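Local structure of time interval measuring enzyme TIME (Bombyx mori, 2E47) at the interface of chains A and B. The protein measures time intervals as a clock protein and, as a copper- and zinc-binding member of the Cu-Zn superoxide dismutase family, probably converts superoxide to hydrogen peroxide and oxygen. Numbering follows the deposited sequence. Chains: chain A/B, Time interval measuring enzyme TIME.

Contact 1: the interface of chains A and B. Residues chain A 54, 117-119; chain B 117, 155.
The backbone N-H of B:Ile155, in the short strand 154-155, donates a hydrogen bond to the carbonyl oxygen of A:Gly118 (N to O 2.8 Å). A:Gly118 turns through a positive phi of 87°, a conformation that glycine adopts easily and that residues with a beta-carbon generally avoid. The side chain of B:Ile155 then reaches over the loop of chain A. Its CG1 lies anti to the carbonyl carbon (chi1 -66°) and the chain runs on extended, carrying the methyl CD1 over the centre of one face of the A:Arg119 guanidinium, 3.7 Å from CZ. A flat, delocalised cation suits this place because its face can pack on a methyl while its N-H groups point along the plane. An alanine in place of A:Arg119 would probably leave the CD1 methyl without its flat cover and open a gap beside it. The other branch, CG2, comes to 4.0 Å from the amine NZ of A:Lys54, whose aliphatic stem crosses B:Ile155 at about a right angle. CB of the same lysine passes 3.7 Å from the B:Ile155 carbonyl oxygen. Nearer the symmetry axis, the branch methyl CG2 of B:Ile117 rests 3.8 Å from CA of A:Gly118. The patch joins one subunit's C-terminal strand to the other's loop, combining a directional bond with apolar packing, and probably helps to hold together the two-fold dimer, the assembly usual for Cu-Zn superoxide dismutases.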
ATOM      1  N   LYS A  54      -7.795   4.032   6.044  1.00 23.74           N
ATOM      2  CA  LYS A  54      -7.507   2.641   5.755  1.00 24.56           C
ATOM      3  C   LYS A  54      -6.837   2.525   4.363  1.00 24.79           C
ATOM      4  O   LYS A  54      -7.190   3.268   3.417  1.00 24.55           O
ATOM      5  CB  LYS A  54      -8.820   1.892   5.685  1.00 24.13           C
ATOM      6  CG  LYS A  54      -9.634   1.779   7.012  1.00 26.86           C
ATOM      7  CD  LYS A  54      -8.709   1.596   8.147  1.00 29.96           C
ATOM      8  CE  LYS A  54      -9.469   1.334   9.469  1.00 39.79           C
ATOM      9  NZ  LYS A  54      -8.527   0.798  10.534  1.00 40.06           N
ATOM     10  N   ILE A 117       2.124   5.080   6.800  1.00 21.22           N
ATOM     11  CA  ILE A 117       2.428   3.923   5.959  1.00 23.25           C
ATOM     12  C   ILE A 117       1.336   2.871   6.081  1.00 23.63           C
ATOM     13  O   ILE A 117       0.893   2.532   7.197  1.00 24.74           O
ATOM     14  CB  ILE A 117       3.865   3.327   6.196  1.00 24.22           C
ATOM     15  CG1 ILE A 117       4.901   4.289   5.636  1.00 23.69           C
ATOM     16  CG2 ILE A 117       3.995   1.924   5.555  1.00 22.42           C
ATOM     17  CD1 ILE A 117       6.251   4.068   6.227  1.00 30.13           C
ATOM     18  N   GLY A 118       0.873   2.377   4.919  1.00 23.26           N
ATOM     19  CA  GLY A 118      -0.246   1.441   4.884  1.00 20.89           C
ATOM     20  C   GLY A 118      -1.572   2.150   4.835  1.00 20.97           C
ATOM     21  O   GLY A 118      -2.611   1.482   4.771  1.00 20.56           O
ATOM     22  N   ARG A 119      -1.565   3.495   4.915  1.00 20.26           N
ATOM     23  CA  ARG A 119      -2.804   4.261   4.772  1.00 22.12           C
ATOM     24  C   ARG A 119      -2.982   4.622   3.288  1.00 22.10           C
ATOM     25  O   ARG A 119      -2.267   4.102   2.468  1.00 22.84           O
ATOM     26  CB  ARG A 119      -2.854   5.458   5.774  1.00 22.85           C
ATOM     27  CG  ARG A 119      -2.702   4.883   7.197  1.00 21.90           C
ATOM     28  CD  ARG A 119      -2.895   5.846   8.288  1.00 26.98           C
ATOM     29  NE  ARG A 119      -2.577   5.254   9.614  1.00 29.69           N
ATOM     30  CZ  ARG A 119      -3.400   4.474  10.340  1.00 27.61           C
ATOM     31  NH1 ARG A 119      -2.995   4.029  11.516  1.00 27.83           N
ATOM     32  NH2 ARG A 119      -4.613   4.152   9.930  1.00 22.19           N
TER
ATOM     33  N   ILE B 117       3.295  -4.332   6.725  1.00 24.90           N
ATOM     34  CA  ILE B 117       2.439  -3.254   6.323  1.00 25.20           C
ATOM     35  C   ILE B 117       3.260  -2.301   5.453  1.00 23.52           C
ATOM     36  O   ILE B 117       4.359  -1.967   5.802  1.00 22.79           O
ATOM     37  CB  ILE B 117       1.738  -2.602   7.565  1.00 26.68           C
ATOM     38  CG1 ILE B 117       0.608  -3.544   8.058  1.00 26.87           C
ATOM     39  CG2 ILE B 117       1.041  -1.258   7.174  1.00 26.70           C
ATOM     40  CD1 ILE B 117       0.245  -3.390   9.489  1.00 33.75           C
ATOM     41  N   ILE B 155      -3.360  -1.060   5.761  1.00 26.70           N
ATOM     42  CA  ILE B 155      -4.095  -1.208   6.989  1.00 29.60           C
ATOM     43  C   ILE B 155      -5.593  -1.411   6.739  1.00 31.19           C
ATOM     44  O   ILE B 155      -6.226  -0.722   5.919  1.00 32.22           O
ATOM     45  CB  ILE B 155      -3.870   0.019   7.868  1.00 30.99           C
ATOM     46  CG1 ILE B 155      -2.414   0.061   8.282  1.00 27.41           C
ATOM     47  CG2 ILE B 155      -4.877   0.040   9.043  1.00 33.59           C
ATOM     48  CD1 ILE B 155      -2.039   1.255   9.114  1.00 29.99           C
TER

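Contact 2: the interface of chains A and B. Residues chain A 55, 118, 152-154; chain B 55, 118, 152-154.
The ends of strand 147-152 of the two chains meet at the two-fold axis, while the start of each strand 154-155 lies against the other chain's loops that hold Gly55 and Gly118. At the centre A:Val152 and B:Val152 pack on each other, lying antiparallel, side by side, across the axis. In both, CG1 stands anti to the backbone N (chi1 -172° in chain A and -175° in chain B), which turns that methyl towards its twin. A beta-branched, purely apolar residue suits the axis: it favours strand conformations, and its branch carbon joins the contact, with CB of A:Val152 and CB of B:Val152 3.7 Å apart. Each CG1 also reaches the glycine of the opposite strand, and CG1 of B:Val152 lies 3.7 Å from CA of A:Gly154. Glycine suits position 154 because it lets the backbones approach closely; CA of B:Gly154 is 3.4 Å from the carbonyl oxygen O of A:Gly118. The same CA of B:Gly154 is 3.5 Å from the carbonyl oxygen O of A:Gly55. The isoleucines at position 153 hide only about 2 Å² each and so contribute little across the contact. Among the residues of this patch the contact is one of packing alone, forming the apolar centre of what is probably the family's usual dimer interface. Where the valines meet at the axis, CG1 of A:Val152 and CG1 of B:Val152 stand 3.6 Å apart.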
ATOM      1  N   GLY A  55      -5.944   1.569   4.208  1.00 25.67           N
ATOM      2  CA  GLY A  55      -5.260   1.323   2.898  1.00 25.76           C
ATOM      3  C   GLY A  55      -5.911   0.135   2.244  1.00 27.07           C
ATOM      4  O   GLY A  55      -5.259  -0.768   1.729  1.00 26.10           O
ATOM      5  N   GLY A 118       0.873   2.377   4.919  1.00 23.26           N
ATOM      6  CA  GLY A 118      -0.246   1.441   4.884  1.00 20.89           C
ATOM      7  C   GLY A 118      -1.572   2.150   4.835  1.00 20.97           C
ATOM      8  O   GLY A 118      -2.611   1.482   4.771  1.00 20.56           O
ATOM      9  N   VAL A 152      -2.513   3.096  -2.052  1.00 17.73           N
ATOM     10  CA  VAL A 152      -1.923   2.761  -0.757  1.00 18.69           C
ATOM     11  C   VAL A 152      -0.503   3.342  -0.618  1.00 18.48           C
ATOM     12  O   VAL A 152       0.312   3.318  -1.553  1.00 16.18           O
ATOM     13  CB  VAL A 152      -1.856   1.225  -0.514  1.00 18.27           C
ATOM     14  CG1 VAL A 152      -1.422   0.976   0.905  1.00 18.69           C
ATOM     15  CG2 VAL A 152      -3.203   0.579  -0.745  1.00 17.86           C
ATOM     16  N   ILE A 153      -0.200   3.892   0.537  1.00 17.25           N
ATOM     17  CA  ILE A 153       1.165   4.404   0.787  1.00 17.81           C
ATOM     18  C   ILE A 153       2.105   3.268   1.180  1.00 19.38           C
ATOM     19  O   ILE A 153       1.935   2.693   2.263  1.00 19.98           O
ATOM     20  CB  ILE A 153       1.129   5.429   1.903  1.00 18.58           C
ATOM     21  CG1 ILE A 153       0.160   6.545   1.526  1.00 16.81           C
ATOM     22  CG2 ILE A 153       2.535   5.989   2.198  1.00 21.09           C
ATOM     23  CD1 ILE A 153      -0.235   7.559   2.691  1.00 16.30           C
ATOM     24  N   GLY A 154       3.059   2.925   0.281  1.00 20.13           N
ATOM     25  CA  GLY A 154       3.934   1.790   0.477  1.00 20.90           C
ATOM     26  C   GLY A 154       5.335   2.224   0.869  1.00 21.28           C
ATOM     27  O   GLY A 154       5.690   3.367   0.668  1.00 21.20           O
TER
ATOM     28  N   GLY B  55       6.721  -1.509  -1.099  1.00 25.44           N
ATOM     29  CA  GLY B  55       5.345  -1.276  -1.590  1.00 25.50           C
ATOM     30  C   GLY B  55       5.351  -0.117  -2.552  1.00 26.95           C
ATOM     31  O   GLY B  55       4.609   0.845  -2.375  1.00 28.32           O
ATOM     32  N   GLY B 118       2.753  -1.904   4.296  1.00 21.77           N
ATOM     33  CA  GLY B 118       3.579  -1.041   3.472  1.00 22.09           C
ATOM     34  C   GLY B 118       4.368  -1.766   2.447  1.00 21.38           C
ATOM     35  O   GLY B 118       4.931  -1.153   1.541  1.00 23.58           O
ATOM     36  N   VAL B 152      -0.074  -3.445  -2.633  1.00 19.11           N
ATOM     37  CA  VAL B 152       0.612  -2.941  -1.433  1.00 18.96           C
ATOM     38  C   VAL B 152      -0.232  -3.449  -0.242  1.00 19.09           C
ATOM     39  O   VAL B 152      -1.456  -3.555  -0.337  1.00 17.66           O
ATOM     40  CB  VAL B 152       0.642  -1.379  -1.454  1.00 18.98           C
ATOM     41  CG1 VAL B 152       1.467  -0.816  -0.289  1.00 18.85           C
ATOM     42  CG2 VAL B 152       1.333  -0.881  -2.744  1.00 21.25           C
ATOM     43  N   ILE B 153       0.430  -3.792   0.837  1.00 19.10           N
ATOM     44  CA  ILE B 153      -0.276  -4.299   1.999  1.00 21.27           C
ATOM     45  C   ILE B 153      -0.671  -3.094   2.847  1.00 22.33           C
ATOM     46  O   ILE B 153       0.194  -2.360   3.335  1.00 21.19           O
ATOM     47  CB  ILE B 153       0.541  -5.281   2.777  1.00 20.60           C
ATOM     48  CG1 ILE B 153       0.738  -6.542   1.950  1.00 21.23           C
ATOM     49  CG2 ILE B 153      -0.191  -5.669   4.092  1.00 22.52           C
ATOM     50  CD1 ILE B 153       1.865  -7.362   2.504  1.00 25.29           C
ATOM     51  N   GLY B 154      -1.981  -2.846   2.910  1.00 23.71           N
ATOM     52  CA  GLY B 154      -2.468  -1.661   3.618  1.00 25.34           C
ATOM     53  C   GLY B 154      -3.267  -2.016   4.872  1.00 25.86           C
ATOM     54  O   GLY B 154      -3.834  -3.093   4.991  1.00 23.91           O
TER

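Contact 1 and contact 2 adjoin, with the centres of their C-alpha atoms about 5 Å apart, and they share A:Gly118. That glycine faces chain B in both: its carbonyl oxygen receives the bond of contact 1 and also borders the glycine of contact 2. Strand 154-155 of chain B likewise runs through both, one residue in each. Contact 2 spans the two-fold axis, while contact 1 lies to one side and has a twin with the chains exchanged. An apolar centre is therefore flanked by directional backbone bonds, an arrangement likely to fix the relative orientation of the two subunits.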